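Local coordinates for replicase polyprotein 1a (Avian infectious bronchitis virus, PDB 3LD1) that yields the non-structural proteins of the coronavirus replication machinery, and is seen here in its nsp2 region, whose own role is not established, at residues F20-H25 / G90-A95; C106-T111 / I140-M145; A117-L122 / M147-G152; V294-R299 / E314-S319; L326-K331 / A339-N344. The protein carries 3 engineered substitutions. All coordinates share one frame; numbering follows the deposited sequence.

Contact 1. Residues F20-H25 / G90-A95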
# COMPACT_ATOMS: atom_id res chain seq x y z
N PHE A 20 26.37 -5.51 -4.41
CA PHE A 20 25.15 -5.30 -5.19
C PHE A 20 25.07 -3.94 -5.94
O PHE A 20 24.49 -3.82 -7.02
CB PHE A 20 23.87 -5.48 -4.34
CG PHE A 20 22.57 -5.38 -5.17
CD1 PHE A 20 22.19 -6.42 -6.03
CD2 PHE A 20 21.77 -4.22 -5.12
CE1 PHE A 20 20.99 -6.31 -6.79
CE2 PHE A 20 20.56 -4.09 -5.84
CZ PHE A 20 20.17 -5.10 -6.70
N PHE A 21 25.65 -2.90 -5.37
CA PHE A 21 25.49 -1.61 -6.00
C PHE A 21 26.30 -1.38 -7.29
O PHE A 21 26.37 -0.25 -7.80
CB PHE A 21 25.84 -0.57 -4.97
CG PHE A 21 24.78 -0.37 -3.97
CD1 PHE A 21 23.46 -0.75 -4.27
CD2 PHE A 21 25.06 0.28 -2.75
CE1 PHE A 21 22.44 -0.54 -3.31
CE2 PHE A 21 24.04 0.48 -1.78
CZ PHE A 21 22.75 0.07 -2.06
N TYR A 22 26.92 -2.44 -7.81
CA TYR A 22 27.54 -2.39 -9.14
C TYR A 22 26.51 -2.65 -10.21
O TYR A 22 26.83 -2.50 -11.39
CB TYR A 22 28.63 -3.44 -9.28
CG TYR A 22 29.94 -3.00 -8.72
CD1 TYR A 22 31.03 -2.70 -9.60
CD2 TYR A 22 30.14 -2.90 -7.31
CE1 TYR A 22 32.31 -2.26 -9.05
CE2 TYR A 22 31.40 -2.49 -6.79
CZ TYR A 22 32.46 -2.15 -7.70
OH TYR A 22 33.63 -1.74 -7.25
N THR A 23 25.30 -3.05 -9.80
CA THR A 23 24.24 -3.49 -10.71
C THR A 23 23.95 -2.43 -11.79
O THR A 23 24.13 -1.20 -11.55
CB THR A 23 22.93 -3.80 -9.97
OG1 THR A 23 22.03 -4.46 -10.87
CG2 THR A 23 22.30 -2.50 -9.45
N SER A 24 23.58 -2.92 -12.98
CA SER A 24 23.38 -2.03 -14.12
C SER A 24 21.87 -1.85 -14.19
O SER A 24 21.36 -0.95 -14.88
CB SER A 24 23.97 -2.63 -15.46
OG SER A 24 23.69 -4.02 -15.65
N HIS A 25 21.16 -2.70 -13.45
CA HIS A 25 19.75 -2.73 -13.56
C HIS A 25 19.19 -1.36 -13.35
O HIS A 25 19.67 -0.65 -12.48
CB HIS A 25 19.14 -3.70 -12.62
CG HIS A 25 17.75 -4.06 -13.00
ND1 HIS A 25 16.69 -3.21 -12.81
CD2 HIS A 25 17.26 -5.16 -13.61
CE1 HIS A 25 15.59 -3.78 -13.25
NE2 HIS A 25 15.91 -4.97 -13.74
N GLY A 90 36.42 -3.38 -10.65
CA GLY A 90 36.64 -2.03 -11.11
C GLY A 90 35.86 -1.16 -10.15
O GLY A 90 35.49 -1.61 -9.07
N VAL A 91 35.62 0.08 -10.55
CA VAL A 91 35.08 1.10 -9.71
C VAL A 91 33.64 1.28 -10.12
O VAL A 91 33.32 1.24 -11.31
CB VAL A 91 35.81 2.45 -9.89
CG1 VAL A 91 35.18 3.57 -8.99
CG2 VAL A 91 37.24 2.29 -9.51
N SER A 92 32.78 1.42 -9.09
CA SER A 92 31.40 1.78 -9.24
C SER A 92 31.19 3.16 -8.64
O SER A 92 31.45 3.35 -7.50
CB SER A 92 30.49 0.76 -8.55
OG SER A 92 29.19 1.34 -8.46
N PRO A 93 30.72 4.13 -9.41
CA PRO A 93 30.70 5.49 -8.80
C PRO A 93 29.67 5.53 -7.66
O PRO A 93 29.91 6.11 -6.55
CB PRO A 93 30.32 6.45 -9.99
CG PRO A 93 30.43 5.58 -11.29
CD PRO A 93 30.24 4.09 -10.81
N PHE A 94 28.55 4.88 -7.91
CA PHE A 94 27.57 4.64 -6.87
C PHE A 94 28.16 4.00 -5.55
O PHE A 94 28.03 4.59 -4.44
CB PHE A 94 26.43 3.83 -7.45
CG PHE A 94 25.28 3.58 -6.49
CD1 PHE A 94 24.86 4.56 -5.56
CD2 PHE A 94 24.57 2.39 -6.54
CE1 PHE A 94 23.71 4.33 -4.67
CE2 PHE A 94 23.47 2.15 -5.63
CZ PHE A 94 23.06 3.12 -4.71
N ALA A 95 28.75 2.81 -5.64
CA ALA A 95 29.41 2.25 -4.47
C ALA A 95 30.24 3.33 -3.76
O ALA A 95 30.10 3.51 -2.57
CB ALA A 95 30.31 1.04 -4.82
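F21 sets its CG beside the backbone N, anti to the carbonyl carbon (chi1 -76°), while F94 across from it has CG anti to the backbone N (chi1 -176°). The two rings meet between the segments. F94 CE2 lies over one face of the F21 ring, toward the rim, and comes within 3.2 Å of F21 CD1. The planes make 43°, an oblique aromatic pair. Y98, further along helix 93-103, meets the F21 ring edge-to-face, and W133 also touches F21.

Next to this pair, Y22 packs its ring against the loop between helix 82-89 and helix 93-103. S92 CB sits over the centre of the tyrosine ring, 3.4 Å from its centroid, in a CH-pi contact. A95 CB is a looser neighbour, 4.2 Å from Y22 CE2. At the far end of the ring, Y22 OH donates to G90 O over 2.6 Å. G90, with positive phi, is where the chain leaves helix 82-89, and L85 and E86 of that helix pack on Y22 too.

S92 also works through its hydroxyl. It is the N-cap of helix 93-103, and its OG accepts from A95 N at 3.2 Å; the same OG gives a weak bond to F21 O at 3.3 Å. The type I turn F20 to T23 presents that carbonyl.

Chemically, the hydroxyls of Y22 and S92 are spent on backbone partners in this largely buried junction: the Y22 hydroxyl closes on the carbonyl just past one helix, and the S92 hydroxyl both caps the next helix and ties it, weakly, to the turn.

Contact 2. Residues C106-T111 / I140-M145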
# COMPACT_ATOMS: atom_id res chain seq x y z
N CYS A 106 28.09 8.58 11.28
CA CYS A 106 28.44 8.96 12.57
C CYS A 106 27.86 10.38 12.79
O CYS A 106 27.66 10.78 13.94
CB CYS A 106 29.95 8.85 12.70
SG CYS A 106 30.86 10.01 11.60
N GLN A 107 27.51 11.12 11.73
CA GLN A 107 26.81 12.37 11.94
C GLN A 107 25.36 12.28 11.71
O GLN A 107 24.61 12.69 12.57
CB GLN A 107 27.31 13.53 11.09
CG GLN A 107 28.78 13.78 11.25
CD GLN A 107 29.41 14.26 9.93
OE1 GLN A 107 28.72 14.58 8.94
NE2 GLN A 107 30.72 14.31 9.91
N TRP A 108 24.91 11.76 10.57
CA TRP A 108 23.49 11.91 10.25
C TRP A 108 22.55 10.92 10.97
O TRP A 108 21.33 11.10 11.01
CB TRP A 108 23.27 11.94 8.75
CG TRP A 108 23.87 10.76 7.99
CD1 TRP A 108 25.03 10.77 7.24
CD2 TRP A 108 23.35 9.41 7.89
NE1 TRP A 108 25.27 9.53 6.72
CE2 TRP A 108 24.25 8.67 7.07
CE3 TRP A 108 22.22 8.75 8.42
CZ2 TRP A 108 24.06 7.27 6.76
CZ3 TRP A 108 22.01 7.35 8.12
CH2 TRP A 108 22.90 6.65 7.26
N SER A 109 23.12 9.89 11.56
CA SER A 109 22.32 8.95 12.32
C SER A 109 22.20 9.19 13.81
O SER A 109 21.59 8.37 14.50
CB SER A 109 22.76 7.52 12.07
OG SER A 109 24.00 7.22 12.63
N LEU A 110 22.76 10.30 14.28
CA LEU A 110 22.72 10.74 15.70
C LEU A 110 21.31 10.64 16.32
O LEU A 110 21.16 9.93 17.30
CB LEU A 110 23.27 12.20 15.81
CG LEU A 110 24.73 12.38 16.25
CD1 LEU A 110 25.54 11.14 15.97
CD2 LEU A 110 25.44 13.67 15.77
N THR A 111 20.32 11.29 15.69
CA THR A 111 18.96 11.44 16.16
C THR A 111 17.86 11.47 15.02
O THR A 111 18.17 11.69 13.83
CB THR A 111 18.84 12.81 16.78
OG1 THR A 111 19.04 13.85 15.79
CG2 THR A 111 19.88 12.99 17.88
N ILE A 140 20.89 -1.73 7.74
CA ILE A 140 19.65 -1.26 8.28
C ILE A 140 19.66 0.26 8.38
O ILE A 140 18.72 0.97 7.93
CB ILE A 140 19.47 -1.90 9.61
CG1 ILE A 140 19.11 -3.37 9.41
CG2 ILE A 140 18.45 -1.16 10.42
CD1 ILE A 140 19.33 -4.23 10.65
N GLN A 141 20.72 0.77 8.94
CA GLN A 141 20.86 2.16 9.22
C GLN A 141 20.74 2.99 7.96
O GLN A 141 20.32 4.14 8.03
CB GLN A 141 22.23 2.31 9.91
CG GLN A 141 22.81 3.71 10.18
CD GLN A 141 24.38 3.66 10.38
OE1 GLN A 141 24.93 4.44 11.13
NE2 GLN A 141 25.06 2.71 9.72
N VAL A 142 21.03 2.42 6.79
CA VAL A 142 20.86 3.20 5.58
C VAL A 142 19.45 3.08 5.04
O VAL A 142 18.79 4.11 4.73
CB VAL A 142 21.90 2.81 4.44
CG1 VAL A 142 21.46 3.32 3.01
CG2 VAL A 142 23.30 3.26 4.81
N SER A 143 18.99 1.86 4.87
CA SER A 143 17.63 1.70 4.35
C SER A 143 16.62 2.47 5.25
O SER A 143 15.77 3.24 4.75
CB SER A 143 17.26 0.24 4.21
OG SER A 143 17.60 -0.47 5.40
N ALA A 144 16.78 2.39 6.59
CA ALA A 144 15.76 3.05 7.47
C ALA A 144 15.73 4.54 7.28
O ALA A 144 14.66 5.14 7.25
CB ALA A 144 15.95 2.72 8.88
N MET A 145 16.91 5.12 7.10
CA MET A 145 17.03 6.58 6.87
C MET A 145 16.42 6.89 5.53
O MET A 145 15.55 7.73 5.45
CB MET A 145 18.53 7.01 6.91
CG MET A 145 18.85 8.54 6.58
SD MET A 145 18.76 8.79 4.80
CE MET A 145 20.09 7.80 4.20
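W108 pushes the six-membered end of its indole against helix 140-162, where Q141, V142 and M145 receive it. Q141 O lies at the ring edge, in plane, 3.6 Å from W108 CZ3. V142 CG2 stands at the same rim, 4.2 Å from W108 CH2. M145 crosses the indole at about a right angle: its CB is 3.7 Å from CZ3, and its bent chain carries CE above one face, toward the rim. The sulfur approaches obliquely, SD being 5.2 Å from the centroid of the six-membered ring, a Met-aromatic contact. Beside the tryptophan, the extended chain of Q141 brings OE1 to 3.3 Å from S109 OG, but the S109 hydroxyl is hydrogen-bonded to A105 O, and the two side chains simply lie close.

What holds the indole in this pose comes next. W108 CG takes the crowded position between the backbone N and the carbonyl carbon (chi1 54°), and NE1 is tied back to L101 O, with a weak second bond to T104 OG1. Further out, L101 also packs on M145, Y98 and L102 of helix 93-103 touch V142, and R118 and A119 of helix 112-121 touch M145. The chain after W108 turns toward that helix, where T114 OG1 bonds to both W108 O and T111 N.

No hydrogen bond links the two segments. The indole N-H is satisfied on its own side of the contact, and adhesion probably rests largely on dispersion, perhaps helped by the slightly positive C-H rim of the ring facing the carbonyl oxygen of Q141.

Contact 3. Residues A117-L122 / M147-G152. Engineered in segment 117-122: L120 (natural residue Gln).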
# COMPACT_ATOMS: atom_id res chain seq x y z
N ALA A 117 16.82 14.91 8.24
CA ALA A 117 17.51 15.89 7.43
C ALA A 117 18.42 15.19 6.39
O ALA A 117 18.43 15.54 5.22
CB ALA A 117 18.29 16.92 8.32
N ARG A 118 19.10 14.14 6.76
CA ARG A 118 19.88 13.47 5.76
C ARG A 118 18.93 12.92 4.70
O ARG A 118 19.27 13.00 3.52
CB ARG A 118 20.70 12.34 6.36
CG ARG A 118 21.33 11.45 5.27
CD ARG A 118 22.53 12.13 4.64
NE ARG A 118 22.06 13.21 3.77
CZ ARG A 118 22.87 13.98 3.04
NH1 ARG A 118 22.38 14.94 2.28
NH2 ARG A 118 24.18 13.79 3.08
N ALA A 119 17.76 12.37 5.12
CA ALA A 119 16.76 11.79 4.19
C ALA A 119 16.23 12.79 3.18
O ALA A 119 15.95 12.46 2.05
CB ALA A 119 15.58 11.25 4.92
N LEU A 120 15.95 14.00 3.66
CA LEU A 120 15.08 14.89 2.94
C LEU A 120 15.93 15.46 1.81
O LEU A 120 15.48 15.75 0.72
CB LEU A 120 14.64 15.98 3.91
CG LEU A 120 14.07 17.29 3.31
CD1 LEU A 120 12.69 16.97 2.63
CD2 LEU A 120 13.99 18.38 4.37
N THR A 121 17.20 15.56 2.13
CA THR A 121 18.25 16.19 1.35
C THR A 121 18.99 15.21 0.42
O THR A 121 19.75 15.59 -0.48
CB THR A 121 19.17 16.72 2.43
OG1 THR A 121 18.88 18.11 2.58
CG2 THR A 121 20.57 16.51 2.14
N LEU A 122 18.78 13.95 0.66
CA LEU A 122 19.40 12.88 -0.04
C LEU A 122 19.58 13.00 -1.58
O LEU A 122 20.62 12.64 -2.14
CB LEU A 122 18.63 11.62 0.32
CG LEU A 122 19.40 10.38 0.03
CD1 LEU A 122 20.55 10.40 0.96
CD2 LEU A 122 18.52 9.16 0.23
N MET A 147 14.30 5.24 3.53
CA MET A 147 12.88 4.99 3.46
C MET A 147 12.05 6.13 4.02
O MET A 147 10.88 6.28 3.67
CB MET A 147 12.48 3.68 4.13
CG MET A 147 12.88 2.42 3.38
SD MET A 147 12.26 0.92 4.21
CE MET A 147 13.58 0.40 5.24
N ARG A 148 12.66 6.96 4.87
CA ARG A 148 11.90 8.02 5.44
C ARG A 148 11.21 8.80 4.34
O ARG A 148 10.21 9.40 4.61
CB ARG A 148 12.76 8.91 6.40
CG ARG A 148 13.17 8.11 7.64
CD ARG A 148 14.17 8.84 8.52
NE ARG A 148 13.50 9.28 9.73
CZ ARG A 148 13.41 8.53 10.81
NH1 ARG A 148 14.01 7.34 10.83
NH2 ARG A 148 12.76 8.99 11.84
N ARG A 149 11.72 8.77 3.11
CA ARG A 149 11.24 9.68 2.05
C ARG A 149 9.95 9.19 1.49
O ARG A 149 9.22 9.97 0.85
CB ARG A 149 12.18 9.75 0.84
CG ARG A 149 13.58 10.21 1.06
CD ARG A 149 14.30 10.28 -0.36
NE ARG A 149 14.92 11.59 -0.48
CZ ARG A 149 14.66 12.51 -1.42
NH1 ARG A 149 13.85 12.28 -2.45
NH2 ARG A 149 15.30 13.67 -1.35
N LEU A 150 9.74 7.89 1.65
CA LEU A 150 8.58 7.20 1.08
C LEU A 150 7.25 7.49 1.80
O LEU A 150 6.18 7.36 1.19
CB LEU A 150 8.81 5.71 1.05
CG LEU A 150 9.98 5.26 0.19
CD1 LEU A 150 10.24 3.78 0.32
CD2 LEU A 150 9.83 5.65 -1.22
N VAL A 151 7.34 7.93 3.07
CA VAL A 151 6.18 8.28 3.88
C VAL A 151 5.46 9.41 3.17
O VAL A 151 4.33 9.27 2.74
CB VAL A 151 6.64 8.66 5.26
CG1 VAL A 151 5.44 9.04 6.11
CG2 VAL A 151 7.43 7.48 5.92
N GLY A 152 6.17 10.50 2.96
CA GLY A 152 5.70 11.59 2.12
C GLY A 152 5.07 11.13 0.82
O GLY A 152 3.97 11.58 0.50
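R149 stretches from helix 140-162 to the backbone oxygens of A119 and L120, toward the C-terminal end of helix 112-121. From CB, its CG stands anti to the carbonyl carbon (chi1 -59°), which sets CG 3.4 Å from A119 O. CD follows at 3.6 Å from A119 O, and the chain bends at chi3. NE then donates to this oxygen, 2.9 Å away, and it arrives nearly along the C=O axis, with an angle of 172° at A119 O; the oxygen is tilted somewhat out of the guanidinium plane. NE also has L122 CB beside it at 3.8 Å. At the tip, NH2 is 2.9 Å from L120 O, the backbone oxygen of an engineered residue, and forms a salt bridge with D123, just beyond the segment. I131 of helix 128-134 and Q135 pack on the arginine as well.

One residue earlier, R148 CB rests against A119 CB at 4.0 Å, while R148 NE pairs with D116. The segment axes come within 8.7 Å and cross at -68°, in a stretch of helix 140-162 that is kinked at residues 149 and 150.

The bonding is consistent with an electrostatic fit. Near the helix end, the N-H of R149 NE adds a donor to A119 O and brings positive charge with it; two arginines each paired with an aspartate would probably keep the net charge of the junction low.

Contact 4. Residues V294-R299 / E314-S319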
# COMPACT_ATOMS: atom_id res chain seq x y z
N VAL A 294 -31.97 -1.91 -14.33
CA VAL A 294 -32.92 -1.07 -15.06
C VAL A 294 -34.08 -0.57 -14.22
O VAL A 294 -34.75 -1.34 -13.58
CB VAL A 294 -33.62 -1.86 -16.19
CG1 VAL A 294 -34.67 -0.99 -16.92
CG2 VAL A 294 -32.56 -2.53 -17.16
N VAL A 295 -34.39 0.72 -14.29
CA VAL A 295 -35.43 1.21 -13.47
C VAL A 295 -36.54 1.49 -14.40
O VAL A 295 -36.45 2.45 -15.16
CB VAL A 295 -34.97 2.57 -12.79
CG1 VAL A 295 -35.91 3.05 -11.67
CG2 VAL A 295 -33.60 2.42 -12.21
N ARG A 296 -37.62 0.71 -14.34
CA ARG A 296 -38.76 0.88 -15.32
C ARG A 296 -39.49 2.15 -15.10
O ARG A 296 -39.97 2.73 -16.08
CB ARG A 296 -39.79 -0.26 -15.29
CG ARG A 296 -39.22 -1.61 -15.72
CD ARG A 296 -39.51 -2.71 -14.70
NE ARG A 296 -39.14 -4.02 -15.23
CZ ARG A 296 -40.00 -4.89 -15.80
NH1 ARG A 296 -41.30 -4.60 -15.93
NH2 ARG A 296 -39.54 -6.06 -16.24
N GLY A 297 -39.64 2.57 -13.83
CA GLY A 297 -40.41 3.78 -13.46
C GLY A 297 -40.53 3.78 -11.93
O GLY A 297 -39.95 2.92 -11.21
N MET A 298 -41.28 4.76 -11.42
CA MET A 298 -41.49 4.92 -9.95
C MET A 298 -42.73 4.15 -9.61
O MET A 298 -43.69 4.26 -10.34
CB MET A 298 -41.81 6.37 -9.55
CG MET A 298 -41.70 6.61 -8.03
SD MET A 298 -39.95 6.65 -7.45
CE MET A 298 -39.55 8.31 -8.09
N ARG A 299 -42.73 3.46 -8.46
CA ARG A 299 -43.95 2.99 -7.81
C ARG A 299 -43.97 3.46 -6.33
O ARG A 299 -42.91 3.73 -5.77
CB ARG A 299 -43.97 1.47 -7.86
CG ARG A 299 -42.92 0.78 -7.01
CD ARG A 299 -42.73 -0.66 -7.34
NE ARG A 299 -43.96 -1.37 -7.08
CZ ARG A 299 -44.41 -2.41 -7.79
NH1 ARG A 299 -43.73 -2.90 -8.83
NH2 ARG A 299 -45.56 -2.94 -7.42
N GLU A 314 -32.06 -8.11 -8.31
CA GLU A 314 -32.57 -8.35 -9.63
C GLU A 314 -32.18 -7.17 -10.50
O GLU A 314 -32.21 -6.01 -10.05
CB GLU A 314 -34.10 -8.53 -9.57
CG GLU A 314 -34.54 -9.83 -8.87
CD GLU A 314 -33.81 -11.11 -9.47
OE1 GLU A 314 -33.98 -11.38 -10.69
OE2 GLU A 314 -33.04 -11.81 -8.75
N SER A 315 -31.86 -7.48 -11.76
CA SER A 315 -31.35 -6.49 -12.72
C SER A 315 -32.42 -5.58 -13.37
O SER A 315 -32.06 -4.61 -14.08
CB SER A 315 -30.51 -7.18 -13.79
OG SER A 315 -31.35 -7.90 -14.67
N GLU A 316 -33.72 -5.87 -13.12
CA GLU A 316 -34.79 -4.96 -13.54
C GLU A 316 -35.72 -4.76 -12.40
O GLU A 316 -36.08 -5.74 -11.71
CB GLU A 316 -35.63 -5.53 -14.69
CG GLU A 316 -34.86 -5.76 -15.99
CD GLU A 316 -35.76 -5.76 -17.19
OE1 GLU A 316 -36.95 -5.35 -17.11
OE2 GLU A 316 -35.26 -6.17 -18.24
N GLY A 317 -36.12 -3.52 -12.20
CA GLY A 317 -37.05 -3.19 -11.12
C GLY A 317 -37.65 -1.80 -11.31
O GLY A 317 -37.90 -1.32 -12.47
N TRP A 318 -37.86 -1.13 -10.18
CA TRP A 318 -38.41 0.25 -10.11
C TRP A 318 -37.61 1.10 -9.08
O TRP A 318 -36.80 0.57 -8.30
CB TRP A 318 -39.91 0.19 -9.72
CG TRP A 318 -40.69 -0.79 -10.54
CD1 TRP A 318 -41.47 -0.50 -11.67
CD2 TRP A 318 -40.76 -2.23 -10.38
NE1 TRP A 318 -41.99 -1.67 -12.18
CE2 TRP A 318 -41.58 -2.74 -11.42
CE3 TRP A 318 -40.21 -3.13 -9.46
CZ2 TRP A 318 -41.87 -4.11 -11.56
CZ3 TRP A 318 -40.49 -4.52 -9.62
CH2 TRP A 318 -41.32 -4.99 -10.66
N SER A 319 -37.91 2.39 -9.03
CA SER A 319 -37.51 3.23 -7.95
C SER A 319 -38.72 3.42 -7.11
O SER A 319 -39.82 3.27 -7.61
CB SER A 319 -37.01 4.57 -8.48
OG SER A 319 -37.93 5.16 -9.34
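W318 is held between two arginines of segment 294-299, R296 and R299. On one face lies the CD of R296, 4.1 Å from the centroid of the five-membered ring, a CH-pi contact. On the opposite face the R299 guanidinium stands almost perpendicular to the indole, the planes 84° apart, and points NH1 down over the ring's centre, 3.4 Å from W318 CE2. R299 CZ is 4.5 Å from the centroid of the six-membered ring, which makes this a cation-pi pair. R299 reaches there from a CG lodged between its backbone N and carbonyl carbon (chi1 68°), and its NH2 is tied further by a salt bridge to D301.

Beneath the tryptophan, strands 291-298 and 316-322 run parallel, in a mixed sheet whose other pairings are antiparallel. V294 is bonded to S315 and G317, and R296 N to G317 O; then the register slips by one residue before M298 pairs with S319, a beta bulge around R296 and G297. Past the slip, G297 O accepts from S319 N, and S319 O from R299 N. G297 O also lies at the indole edge, in plane, 3.1 Å from W318 CB.

R296 continues past the ring to E316, the two side chains crossing at about a right angle with their planes 51° apart. Its NH2 is 2.8 Å from E316 OE1 in a salt bridge whose two N-H bonds to that oxygen, from NH2 and NE, are both weak and bent. E316 in turn lies side by side with V294. The other face carries V295, M298 and S319: V295 CG1 is 3.7 Å from S319 CB, and M298 SD is 3.1 Å from S319 OG.

Contact 5. Residues L326-K331 / A339-N344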
# COMPACT_ATOMS: atom_id res chain seq x y z
N LEU A 326 -34.58 7.98 -2.34
CA LEU A 326 -34.86 7.33 -3.62
C LEU A 326 -34.12 6.02 -3.65
O LEU A 326 -32.87 5.99 -3.67
CB LEU A 326 -34.40 8.16 -4.78
CG LEU A 326 -35.31 8.32 -6.00
CD1 LEU A 326 -34.46 8.55 -7.26
CD2 LEU A 326 -36.27 7.19 -6.24
N CYS A 327 -34.89 4.92 -3.60
CA CYS A 327 -34.30 3.61 -3.56
C CYS A 327 -34.66 2.84 -4.82
O CYS A 327 -35.46 3.28 -5.64
CB CYS A 327 -34.78 2.85 -2.34
SG CYS A 327 -34.34 3.49 -0.75
N TYR A 328 -34.02 1.70 -4.99
CA TYR A 328 -34.32 0.73 -6.01
C TYR A 328 -35.10 -0.33 -5.31
O TYR A 328 -34.80 -0.72 -4.16
CB TYR A 328 -33.06 0.08 -6.47
CG TYR A 328 -33.23 -0.99 -7.53
CD1 TYR A 328 -33.56 -0.63 -8.85
CD2 TYR A 328 -33.04 -2.37 -7.22
CE1 TYR A 328 -33.71 -1.61 -9.82
CE2 TYR A 328 -33.19 -3.35 -8.18
CZ TYR A 328 -33.52 -2.97 -9.49
OH TYR A 328 -33.64 -3.92 -10.49
N VAL A 329 -36.07 -0.86 -6.04
CA VAL A 329 -37.04 -1.74 -5.49
C VAL A 329 -37.22 -2.83 -6.58
O VAL A 329 -37.31 -2.54 -7.78
CB VAL A 329 -38.26 -0.83 -5.11
CG1 VAL A 329 -39.36 -0.77 -6.16
CG2 VAL A 329 -38.72 -1.09 -3.82
N PHE A 330 -37.22 -4.09 -6.16
CA PHE A 330 -37.41 -5.18 -7.07
C PHE A 330 -38.27 -6.28 -6.46
O PHE A 330 -38.34 -6.37 -5.26
CB PHE A 330 -36.07 -5.73 -7.54
CG PHE A 330 -35.21 -6.33 -6.46
CD1 PHE A 330 -34.36 -5.54 -5.71
CD2 PHE A 330 -35.16 -7.71 -6.28
CE1 PHE A 330 -33.50 -6.11 -4.76
CE2 PHE A 330 -34.30 -8.32 -5.34
CZ PHE A 330 -33.48 -7.51 -4.57
N LYS A 331 -38.88 -7.10 -7.32
CA LYS A 331 -39.73 -8.26 -6.98
C LYS A 331 -38.97 -9.60 -7.21
O LYS A 331 -38.24 -9.77 -8.18
CB LYS A 331 -40.98 -8.21 -7.86
CG LYS A 331 -42.24 -8.90 -7.31
CD LYS A 331 -43.39 -9.02 -8.35
CE LYS A 331 -44.60 -9.86 -7.74
NZ LYS A 331 -45.68 -10.23 -8.70
N ALA A 339 -33.29 -1.56 -2.27
CA ALA A 339 -31.84 -1.40 -2.19
C ALA A 339 -31.39 0.03 -2.43
O ALA A 339 -32.16 0.87 -3.03
CB ALA A 339 -31.15 -2.33 -3.15
N PRO A 340 -30.18 0.37 -1.91
CA PRO A 340 -29.68 1.74 -2.20
C PRO A 340 -29.41 1.90 -3.68
O PRO A 340 -29.03 0.94 -4.30
CB PRO A 340 -28.43 1.90 -1.31
CG PRO A 340 -28.51 0.73 -0.30
CD PRO A 340 -29.28 -0.39 -1.03
N LEU A 341 -29.70 3.06 -4.24
CA LEU A 341 -29.52 3.28 -5.67
C LEU A 341 -28.75 4.53 -5.96
O LEU A 341 -29.02 5.57 -5.34
CB LEU A 341 -30.92 3.44 -6.31
CG LEU A 341 -31.18 3.59 -7.84
CD1 LEU A 341 -30.63 2.43 -8.66
CD2 LEU A 341 -32.70 3.87 -8.26
N SER A 342 -27.86 4.47 -6.96
CA SER A 342 -27.19 5.67 -7.49
C SER A 342 -27.29 5.59 -9.01
O SER A 342 -26.73 4.64 -9.61
CB SER A 342 -25.74 5.61 -7.04
OG SER A 342 -24.94 6.49 -7.79
N GLY A 343 -28.02 6.53 -9.65
CA GLY A 343 -28.22 6.45 -11.12
C GLY A 343 -28.90 5.10 -11.38
O GLY A 343 -30.01 4.86 -10.89
N ASN A 344 -28.19 4.18 -12.07
CA ASN A 344 -28.64 2.85 -12.49
C ASN A 344 -27.76 1.81 -11.85
O ASN A 344 -27.52 0.72 -12.36
CB ASN A 344 -28.58 2.68 -14.02
CG ASN A 344 -29.77 3.37 -14.78
OD1 ASN A 344 -29.60 3.89 -15.87
ND2 ASN A 344 -30.93 3.34 -14.21
O HOH W 1 -30.95 7.39 -4.93
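Y328 and A339 form an antiparallel hydrogen-bonded pair, Y328 N giving to A339 O at 2.8 Å and A339 N to Y328 O at 2.6 Å. Side chains gather next to this pair. L341 CB lies 4.0 Å from Y328 CB. The leucine branch starts from a CG anti to the backbone N (chi1 -176°); from it CD1 also touches Y328 CB, and CD2 meets C327 O at 3.9 Å. A339 CB stands at the edge of the Y328 ring, 4.5 Å from CD2. On the C327 side, CB of the cysteine is 3.4 Å from A339 O.

The two strands, 325-332 and 335-342, are the arms of a beta hairpin, twisted strongly here, for the segments run at 121° to each other. Beyond the paired residues a water bridges the arms, donating to L326 O and to L341 O, each 2.7 Å from it.

Beyond its A339 neighbour the Y328 ring extends to E314, next to strand 316-322, whose O bonds to the tyrosine hydroxyl. That strand borders 325-332 on the side away from A339, with backbone bonds from C327 to A320 and from V329 to W318; P340 is bonded to L347 of strand 345-355.

The five contacts fall into two groups on opposite sides of the elongated chain's centre. Contacts 1, 2 and 3 belong to the N-terminal, largely helical part: contacts 1 and 2 have centres 21 Å apart and are joined in sequence by helix 93-103 and helix 105-108. Contacts 2 and 3 share helix 140-162, alternate along the chain and touch, W108 and M145 packing on R118 and A119, with centres 11 Å apart. Contacts 4 and 5 follow in the C-terminal mixed sheet, centres 7 Å apart, where strands 316-322 and 325-332 are neighbours. Since 48 to 65 Å separates the centres across the groups, each end evidently has its own packing.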